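Local coordinates for protein putative polysaccharide deacetylase (Bdellovibrio bacteriovorus HD100, PDB 5JP6) that probably deacetylates peptidoglycan as a zinc-dependent hydrolase of carbohydrate esterase family 4 in a predatory bacterium, at residues Q88-L92 and R309-N313; E94-R98 and K110-L114; L214-A218 and V265-W271. The protein carries 1 engineered substitution. All coordinates share one frame. Residues are numbered along the deposited sequence.

In the fold
Contacts 1 and 2 form one neighbourhood: their centres are about 14 Å apart and they touch, Leu-90 CD1 reaching Ile-97 CD1 at 3.9 Å, and helices 87-90 and 94-98 follow each other in the chain. Contact 3 lies on the opposite side of the chain's centre, its centre about 31 Å from that of contact 1 and about 28 Å from that of contact 2. In sequence, contact 1 closes a loop that encloses the other two, and contact 2 is complete before contact 3 begins. Contact 2 is thus internal to the N-terminal helices and contact 3 to the NodB-type deacetylase fold with its parallel sheet, while contact 1 joins these two parts of the protein.

Contact 1 of 3, residues Q88-L92 and R309-N313; sequences QDLTL and RTQSN
A segment without regular structure, 309-313, leads into the helix N-cap at Ser-312 and packs against residues 88-92, which include most of the short helix 87-90, joining the deacetylase fold to the N-terminal helices. The interface is small (234 Å² buried, both sides summed), and the nearest CA pair is Leu-92 with Thr-310 at 6.4 Å. Residues 88-92 all keep helical phi/psi; Leu-92 N bonds Asp-89 O (3.0 Å), and Thr-91, in the p rotamer, donates OG1 to Gln-88 O (2.6 Å). Arg-309 is extended (phi/psi -89/129) with its CA-to-CB bond away; its NH1 bonds Ala-40 O. Thr-310 (-59/129, chi1 m) points its CA-to-CB bond toward 88-92 and supplies the largest covered area, 96 Å². Its CG2 lies 3.2 Å from Gln-88 O and 3.9 Å from both Gln-88 CG and Thr-91 OG1, and its OG1 is 3.6 Å from Leu-92 CD1. Gln-311 (-171/165) turns its CA-to-CB bond away, and its NE2 returns to Arg-309 O at 2.9 Å. Gln-88, with chi1 and chi2 t, reaches this backbone, NE2 lying 3.9 Å from Gln-311 C and from Ser-312 N. Ser-312 (-68/159, chi1 p) caps Gln-315 N through OG, and Asn-313 begins helix 313-327. The polar link between the segments is by water: water 1 joins Asp-89 OD1 (3.3 Å) to Thr-310 OG1 (2.8 Å), and water 2 donates to Thr-91 OG1 at 2.8 Å while lying 2.7 Å from Thr-310 OG1.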
loop_
_atom_site.group_PDB
_atom_site.type_symbol
_atom_site.label_atom_id
_atom_site.label_comp_id
_atom_site.label_asym_id
_atom_site.label_seq_id
_atom_site.Cartn_x
_atom_site.Cartn_y
_atom_site.Cartn_z
ATOM N N GLN A 88 15.198 9.025 9.704
ATOM C CA GLN A 88 14.584 8.853 8.370
ATOM C C GLN A 88 14.704 7.350 7.972
ATOM O O GLN A 88 13.773 6.771 7.396
ATOM C CB GLN A 88 15.189 9.766 7.282
ATOM C CG GLN A 88 14.489 9.636 5.924
ATOM C CD GLN A 88 14.881 10.695 4.964
ATOM O OE1 GLN A 88 14.584 11.866 5.176
ATOM N NE2 GLN A 88 15.566 10.300 3.903
ATOM N N ASP A 89 15.867 6.729 8.217
ATOM C CA ASP A 89 16.051 5.317 7.910
ATOM C C ASP A 89 15.205 4.387 8.772
ATOM O O ASP A 89 14.716 3.332 8.288
ATOM C CB ASP A 89 17.510 4.922 8.029
ATOM C CG ASP A 89 18.334 5.490 6.924
ATOM O OD1 ASP A 89 17.785 5.668 5.799
ATOM O OD2 ASP A 89 19.505 5.853 7.167
ATOM N N LEU A 90 15.008 4.787 10.015
ATOM C CA LEU A 90 14.179 4.029 10.926
ATOM C C LEU A 90 12.727 3.878 10.370
ATOM O O LEU A 90 12.047 2.869 10.626
ATOM C CB LEU A 90 14.167 4.668 12.315
ATOM C CG LEU A 90 13.391 3.941 13.412
ATOM C CD1 LEU A 90 13.944 2.537 13.647
ATOM C CD2 LEU A 90 13.452 4.782 14.691
ATOM N N THR A 91 12.286 4.861 9.579
ATOM C CA THR A 91 10.942 4.776 8.992
ATOM C C THR A 91 10.725 3.501 8.176
ATOM O O THR A 91 9.594 3.056 8.015
ATOM C CB THR A 91 10.501 6.012 8.164
ATOM O OG1 THR A 91 11.261 6.129 6.955
ATOM C CG2 THR A 91 10.613 7.274 9.011
ATOM N N LEU A 92 11.801 2.913 7.661
ATOM C CA LEU A 92 11.699 1.663 6.910
ATOM C C LEU A 92 11.117 0.519 7.771
ATOM O O LEU A 92 10.526 -0.410 7.242
ATOM C CB LEU A 92 13.078 1.271 6.372
ATOM C CG LEU A 92 13.137 0.115 5.399
ATOM C CD1 LEU A 92 12.375 0.399 4.108
ATOM C CD2 LEU A 92 14.592 -0.187 5.073
ATOM N N ARG A 309 10.392 3.297 -1.403
ATOM C CA ARG A 309 11.761 3.725 -1.125
ATOM C C ARG A 309 11.775 4.766 -0.010
ATOM O O ARG A 309 11.056 5.748 -0.053
ATOM C CB ARG A 309 12.424 4.269 -2.406
ATOM C CG ARG A 309 13.935 4.332 -2.270
ATOM C CD ARG A 309 14.591 5.137 -3.352
ATOM N NE ARG A 309 14.389 4.601 -4.678
ATOM C CZ ARG A 309 15.094 3.603 -5.212
ATOM N NH1 ARG A 309 15.982 2.935 -4.471
ATOM N NH2 ARG A 309 14.876 3.263 -6.476
ATOM N N THR A 310 12.600 4.559 0.992
ATOM C CA THR A 310 12.817 5.566 2.026
ATOM C C THR A 310 13.345 6.823 1.347
ATOM O O THR A 310 14.340 6.787 0.591
ATOM C CB THR A 310 13.791 5.100 3.100
ATOM O OG1 THR A 310 13.331 3.877 3.671
ATOM C CG2 THR A 310 13.967 6.160 4.215
ATOM N N GLN A 311 12.695 7.939 1.666
ATOM C CA GLN A 311 13.025 9.226 1.055
ATOM C C GLN A 311 12.262 10.299 1.811
ATOM O O GLN A 311 11.315 9.976 2.542
ATOM C CB GLN A 311 12.622 9.262 -0.393
ATOM C CG GLN A 311 11.127 9.097 -0.638
ATOM C CD GLN A 311 10.808 8.730 -2.079
ATOM O OE1 GLN A 311 10.977 9.545 -2.990
ATOM N NE2 GLN A 311 10.376 7.508 -2.292
ATOM N N SER A 312 12.639 11.553 1.618
ATOM C CA SER A 312 11.912 12.660 2.243
ATOM C C SER A 312 10.514 12.789 1.653
ATOM O O SER A 312 10.250 12.353 0.520
ATOM C CB SER A 312 12.673 13.961 2.042
ATOM O OG SER A 312 12.800 14.291 0.673
ATOM N N ASN A 313 9.623 13.440 2.394
ATOM C CA ASN A 313 8.319 13.756 1.842
ATOM C C ASN A 313 8.450 14.542 0.543
ATOM O O ASN A 313 7.745 14.287 -0.429
ATOM C CB ASN A 313 7.530 14.636 2.797
ATOM C CG ASN A 313 7.027 13.928 4.047
ATOM O OD1 ASN A 313 7.498 12.901 4.441
ATOM N ND2 ASN A 313 6.070 14.596 4.718
HETATM O O HOH W 1 15.836 3.231 4.858
HETATM O O HOH W 2 10.912 4.315 4.814
#

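Contact 2 of 3, residues E94-R98 and K110-L114; sequences ENEIR and KEELL
Both segments are helical and run nearly antiparallel: the short axes approach to 10.4 Å, at 149° between their N-to-C directions (signed crossing -149°). The register sets Ile-97 opposite Lys-110 (CA-CA 6.6 Å) and Glu-94 opposite Leu-114 (7.4 Å). Ile-97 (m, t) points toward the partner, placing CG2 3.7 Å from Leu-114 CD2 and CD1 3.9 Å from Leu-113 CD1; both leucines are also m, t. Lys-110, trans throughout, stretches across with CE 3.6 Å from Ile-97 O. Water 3 donates to Arg-98 O (2.6 Å) and accepts from Lys-110 NZ (2.7 Å). One turn apart, Glu-94 and Arg-98 form an i, i+4 salt bridge, OE2 receiving NE at 2.9 Å and NH2 at 2.8 Å; Leu-114 CD1 covers one guanidinium face. Arg-98 also pairs with Asp-118, and Glu-94 with Arg-339. The two N-terminal helices thus meet directly through apolar contacts of Ile-97 with Leu-113 and Leu-114, while the polar connection between the segments runs through water 3.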
loop_
_atom_site.group_PDB
_atom_site.type_symbol
_atom_site.label_atom_id
_atom_site.label_comp_id
_atom_site.label_asym_id
_atom_site.label_seq_id
_atom_site.Cartn_x
_atom_site.Cartn_y
_atom_site.Cartn_z
ATOM N N GLU A 94 9.125 1.097 10.540
ATOM C CA GLU A 94 8.013 1.607 11.344
ATOM C C GLU A 94 6.854 0.627 11.388
ATOM O O GLU A 94 6.266 0.403 12.456
ATOM C CB GLU A 94 7.525 2.938 10.794
ATOM C CG GLU A 94 6.357 3.544 11.533
ATOM C CD GLU A 94 6.024 4.948 11.106
ATOM O OE1 GLU A 94 6.549 5.428 10.090
ATOM O OE2 GLU A 94 5.160 5.549 11.838
ATOM N N ASN A 95 6.475 0.062 10.239
ATOM C CA ASN A 95 5.308 -0.820 10.257
ATOM C C ASN A 95 5.566 -2.034 11.132
ATOM O O ASN A 95 4.686 -2.484 11.857
ATOM C CB ASN A 95 4.934 -1.274 8.857
ATOM C CG ASN A 95 4.252 -0.205 8.072
ATOM O OD1 ASN A 95 4.270 0.970 8.442
ATOM N ND2 ASN A 95 3.586 -0.615 7.008
ATOM N N GLU A 96 6.799 -2.534 11.099
ATOM C CA GLU A 96 7.119 -3.708 11.928
ATOM C C GLU A 96 7.119 -3.333 13.410
ATOM O O GLU A 96 6.674 -4.109 14.247
ATOM C CB GLU A 96 8.441 -4.340 11.513
ATOM C CG GLU A 96 8.422 -4.942 10.125
ATOM C CD GLU A 96 7.271 -5.880 9.904
ATOM O OE1 GLU A 96 7.067 -6.783 10.770
ATOM O OE2 GLU A 96 6.617 -5.748 8.847
ATOM N N ILE A 97 7.586 -2.117 13.730
ATOM C CA ILE A 97 7.612 -1.693 15.118
ATOM C C ILE A 97 6.182 -1.494 15.666
ATOM O O ILE A 97 5.898 -1.802 16.845
ATOM C CB ILE A 97 8.440 -0.411 15.287
ATOM C CG1 ILE A 97 9.904 -0.673 14.924
ATOM C CG2 ILE A 97 8.296 0.191 16.673
ATOM C CD1 ILE A 97 10.677 0.567 14.507
ATOM N N ARG A 98 5.289 -1.022 14.798
ATOM C CA ARG A 98 3.880 -0.809 15.180
ATOM C C ARG A 98 3.073 -2.119 15.251
ATOM O O ARG A 98 2.045 -2.173 15.951
ATOM C CB ARG A 98 3.184 0.164 14.222
ATOM C CG ARG A 98 3.707 1.583 14.312
ATOM C CD ARG A 98 2.886 2.546 13.465
ATOM N NE ARG A 98 3.453 3.870 13.460
ATOM C CZ ARG A 98 3.353 4.754 14.456
ATOM N NH1 ARG A 98 2.596 4.487 15.524
ATOM N NH2 ARG A 98 4.046 5.866 14.418
ATOM N N LYS A 110 9.990 0.244 22.047
ATOM C CA LYS A 110 8.960 0.662 21.093
ATOM C C LYS A 110 8.629 2.167 21.187
ATOM O O LYS A 110 8.603 2.881 20.170
ATOM C CB LYS A 110 7.697 -0.166 21.307
ATOM C CG LYS A 110 6.625 0.088 20.265
ATOM C CD LYS A 110 5.383 -0.698 20.566
ATOM C CE LYS A 110 4.248 -0.313 19.621
ATOM N NZ LYS A 110 2.988 -1.021 19.921
ATOM N N GLU A 111 8.395 2.641 22.411
ATOM C CA GLU A 111 7.993 4.043 22.613
ATOM C C GLU A 111 9.081 4.993 22.096
ATOM O O GLU A 111 8.796 5.999 21.425
ATOM C CB GLU A 111 7.682 4.292 24.082
ATOM C CG GLU A 111 7.119 5.676 24.355
ATOM C CD GLU A 111 6.801 5.933 25.825
ATOM O OE1 GLU A 111 7.120 5.076 26.678
ATOM O OE2 GLU A 111 6.232 7.009 26.120
ATOM N N GLU A 112 10.337 4.652 22.355
ATOM C CA GLU A 112 11.444 5.507 21.969
ATOM C C GLU A 112 11.592 5.533 20.448
ATOM O O GLU A 112 11.840 6.574 19.850
ATOM C CB GLU A 112 12.755 5.013 22.611
ATOM C CG GLU A 112 12.831 5.196 24.120
ATOM C CD GLU A 112 11.984 4.210 24.979
ATOM O OE1 GLU A 112 11.483 3.135 24.510
ATOM O OE2 GLU A 112 11.833 4.520 26.198
ATOM N N LEU A 113 11.479 4.360 19.824
ATOM C CA LEU A 113 11.576 4.280 18.365
ATOM C C LEU A 113 10.444 5.049 17.699
ATOM O O LEU A 113 10.668 5.796 16.743
ATOM C CB LEU A 113 11.582 2.818 17.881
ATOM C CG LEU A 113 12.837 2.009 18.317
ATOM C CD1 LEU A 113 12.684 0.535 17.895
ATOM C CD2 LEU A 113 14.125 2.590 17.734
ATOM N N LEU A 114 9.232 4.884 18.213
ATOM C CA LEU A 114 8.110 5.538 17.580
ATOM C C LEU A 114 8.201 7.065 17.820
ATOM O O LEU A 114 7.788 7.842 16.962
ATOM C CB LEU A 114 6.762 4.943 17.983
ATOM C CG LEU A 114 6.528 3.500 17.506
ATOM C CD1 LEU A 114 5.145 3.044 17.964
ATOM C CD2 LEU A 114 6.690 3.396 15.982
HETATM O O HOH W 3 1.383 -0.389 17.782
#

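Contact 3 of 3, residues L214-A218 and V265-W271; sequences LKRVA and VFDVLGW
Leu-214 (t, p) presses its CD2 among three residues of helix 265-269, 4.0 Å from both Val-268 CB and Leu-269 CG and 4.2 Å from Val-265 CG1. The short helical axes cross steeply, at 76° (signed -76°) and 10.5 Å at closest approach, with Lys-215 and Leu-269 the nearest CA pair (6.8 Å). Next to Leu-214, Lys-215 CG meets Val-268 CG1 at 3.8 Å. In the deacetylase fold, helix 251-269 is the connection of a beta-alpha-beta crossover between the adjacent parallel strands 223-227 and 275-277, while helix 211-219 leads into the first of these. Leu-214, Ala-218 and Leu-269 all touch Ile-224 of that strand, so the helices pack on it together. Gly-270 leaves the helix with positive phi (83/7), and the chain then extends at Trp-271 (-161/166, chi1 p), whose ring also makes a cation-pi contact with Lys-370. Ala-218 CB lies 3.7 Å from Leu-269 CD2 and likewise 3.7 Å from Trp-271 CZ2.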
loop_
_atom_site.group_PDB
_atom_site.type_symbol
_atom_site.label_atom_id
_atom_site.label_comp_id
_atom_site.label_asym_id
_atom_site.label_seq_id
_atom_site.Cartn_x
_atom_site.Cartn_y
_atom_site.Cartn_z
ATOM N N LEU A 214 -11.366 -1.787 6.481
ATOM C CA LEU A 214 -11.840 -2.108 5.138
ATOM C C LEU A 214 -13.293 -1.609 4.944
ATOM O O LEU A 214 -13.648 -1.083 3.892
ATOM C CB LEU A 214 -11.729 -3.596 4.835
ATOM C CG LEU A 214 -11.953 -3.951 3.367
ATOM C CD1 LEU A 214 -10.764 -3.522 2.516
ATOM C CD2 LEU A 214 -12.222 -5.450 3.231
ATOM N N LYS A 215 -14.124 -1.811 5.970
ATOM C CA LYS A 215 -15.479 -1.313 5.903
ATOM C C LYS A 215 -15.543 0.209 5.713
ATOM O O LYS A 215 -16.425 0.707 5.013
ATOM C CB LYS A 215 -16.272 -1.751 7.104
ATOM C CG LYS A 215 -16.512 -3.263 7.195
ATOM C CD LYS A 215 -17.380 -3.599 8.394
ATOM C CE LYS A 215 -17.527 -5.099 8.507
ATOM N NZ LYS A 215 -18.422 -5.426 9.640
ATOM N N ARG A 216 -14.628 0.953 6.340
ATOM C CA ARG A 216 -14.592 2.404 6.123
ATOM C C ARG A 216 -14.181 2.755 4.723
ATOM O O ARG A 216 -14.718 3.711 4.166
ATOM C CB ARG A 216 -13.690 3.096 7.145
ATOM C CG ARG A 216 -14.219 2.900 8.597
ATOM C CD ARG A 216 -13.429 3.722 9.615
ATOM N NE ARG A 216 -12.076 3.241 9.869
ATOM C CZ ARG A 216 -11.768 2.329 10.774
ATOM N NH1 ARG A 216 -12.732 1.738 11.470
ATOM N NH2 ARG A 216 -10.504 1.974 10.978
ATOM N N VAL A 217 -13.244 2.004 4.138
ATOM C CA VAL A 217 -12.892 2.232 2.730
ATOM C C VAL A 217 -14.156 2.037 1.874
ATOM O O VAL A 217 -14.467 2.882 1.031
ATOM C CB VAL A 217 -11.770 1.282 2.236
ATOM C CG1 VAL A 217 -11.505 1.457 0.746
ATOM C CG2 VAL A 217 -10.480 1.433 3.047
ATOM N N ALA A 218 -14.868 0.931 2.099
ATOM C CA ALA A 218 -16.079 0.604 1.335
ATOM C C ALA A 218 -17.133 1.735 1.465
ATOM O O ALA A 218 -17.751 2.160 0.478
ATOM C CB ALA A 218 -16.659 -0.725 1.747
ATOM N N VAL A 265 -11.754 -10.106 1.170
ATOM C CA VAL A 265 -12.554 -8.895 1.006
ATOM C C VAL A 265 -14.052 -9.230 1.051
ATOM O O VAL A 265 -14.839 -8.578 1.751
ATOM C CB VAL A 265 -12.201 -8.155 -0.290
ATOM C CG1 VAL A 265 -13.169 -7.014 -0.548
ATOM C CG2 VAL A 265 -10.752 -7.644 -0.259
ATOM N N PHE A 266 -14.428 -10.227 0.281
ATOM C CA PHE A 266 -15.818 -10.682 0.207
ATOM C C PHE A 266 -16.365 -11.086 1.573
ATOM O O PHE A 266 -17.494 -10.748 1.928
ATOM C CB PHE A 266 -15.941 -11.826 -0.764
ATOM C CG PHE A 266 -17.326 -12.400 -0.867
ATOM C CD1 PHE A 266 -18.298 -11.750 -1.581
ATOM C CD2 PHE A 266 -17.668 -13.552 -0.182
ATOM C CE1 PHE A 266 -19.578 -12.268 -1.674
ATOM C CE2 PHE A 266 -18.935 -14.064 -0.264
ATOM C CZ PHE A 266 -19.893 -13.402 -0.987
ATOM N N ASP A 267 -15.544 -11.796 2.346
ATOM C CA ASP A 267 -15.968 -12.237 3.672
ATOM C C ASP A 267 -16.296 -11.066 4.606
ATOM O O ASP A 267 -17.158 -11.215 5.492
ATOM C CB ASP A 267 -14.916 -13.126 4.297
ATOM C CG ASP A 267 -14.820 -14.497 3.662
ATOM O OD1 ASP A 267 -15.710 -14.895 2.864
ATOM O OD2 ASP A 267 -13.797 -15.184 3.953
ATOM N N VAL A 268 -15.624 -9.925 4.414
ATOM C CA VAL A 268 -15.912 -8.733 5.237
ATOM C C VAL A 268 -17.112 -7.948 4.705
ATOM O O VAL A 268 -18.021 -7.575 5.469
ATOM C CB VAL A 268 -14.685 -7.821 5.359
ATOM C CG1 VAL A 268 -15.001 -6.523 6.111
ATOM C CG2 VAL A 268 -13.530 -8.561 6.063
ATOM N N LEU A 269 -17.126 -7.705 3.394
ATOM C CA LEU A 269 -18.039 -6.743 2.795
ATOM C C LEU A 269 -19.304 -7.327 2.173
ATOM O O LEU A 269 -20.293 -6.595 2.021
ATOM C CB LEU A 269 -17.328 -5.971 1.683
ATOM C CG LEU A 269 -16.093 -5.181 2.081
ATOM C CD1 LEU A 269 -15.475 -4.550 0.857
ATOM C CD2 LEU A 269 -16.421 -4.123 3.129
ATOM N N GLY A 270 -19.267 -8.609 1.795
ATOM C CA GLY A 270 -20.333 -9.180 1.016
ATOM C C GLY A 270 -20.208 -8.902 -0.470
ATOM O O GLY A 270 -21.078 -9.241 -1.269
ATOM N N TRP A 271 -19.084 -8.309 -0.854
ATOM C CA TRP A 271 -18.760 -8.078 -2.243
ATOM C C TRP A 271 -17.257 -7.839 -2.355
ATOM O O TRP A 271 -16.575 -7.622 -1.363
ATOM C CB TRP A 271 -19.537 -6.897 -2.803
ATOM C CG TRP A 271 -19.372 -5.599 -2.043
ATOM C CD1 TRP A 271 -20.221 -5.080 -1.123
ATOM C CD2 TRP A 271 -18.342 -4.631 -2.218
ATOM N NE1 TRP A 271 -19.785 -3.844 -0.677
ATOM C CE2 TRP A 271 -18.620 -3.541 -1.346
ATOM C CE3 TRP A 271 -17.217 -4.556 -3.049
ATOM C CZ2 TRP A 271 -17.818 -2.384 -1.304
ATOM C CZ3 TRP A 271 -16.403 -3.445 -2.981
ATOM C CH2 TRP A 271 -16.695 -2.370 -2.102
HETATM O O HOH W 4 -18.323 -8.315 8.070
#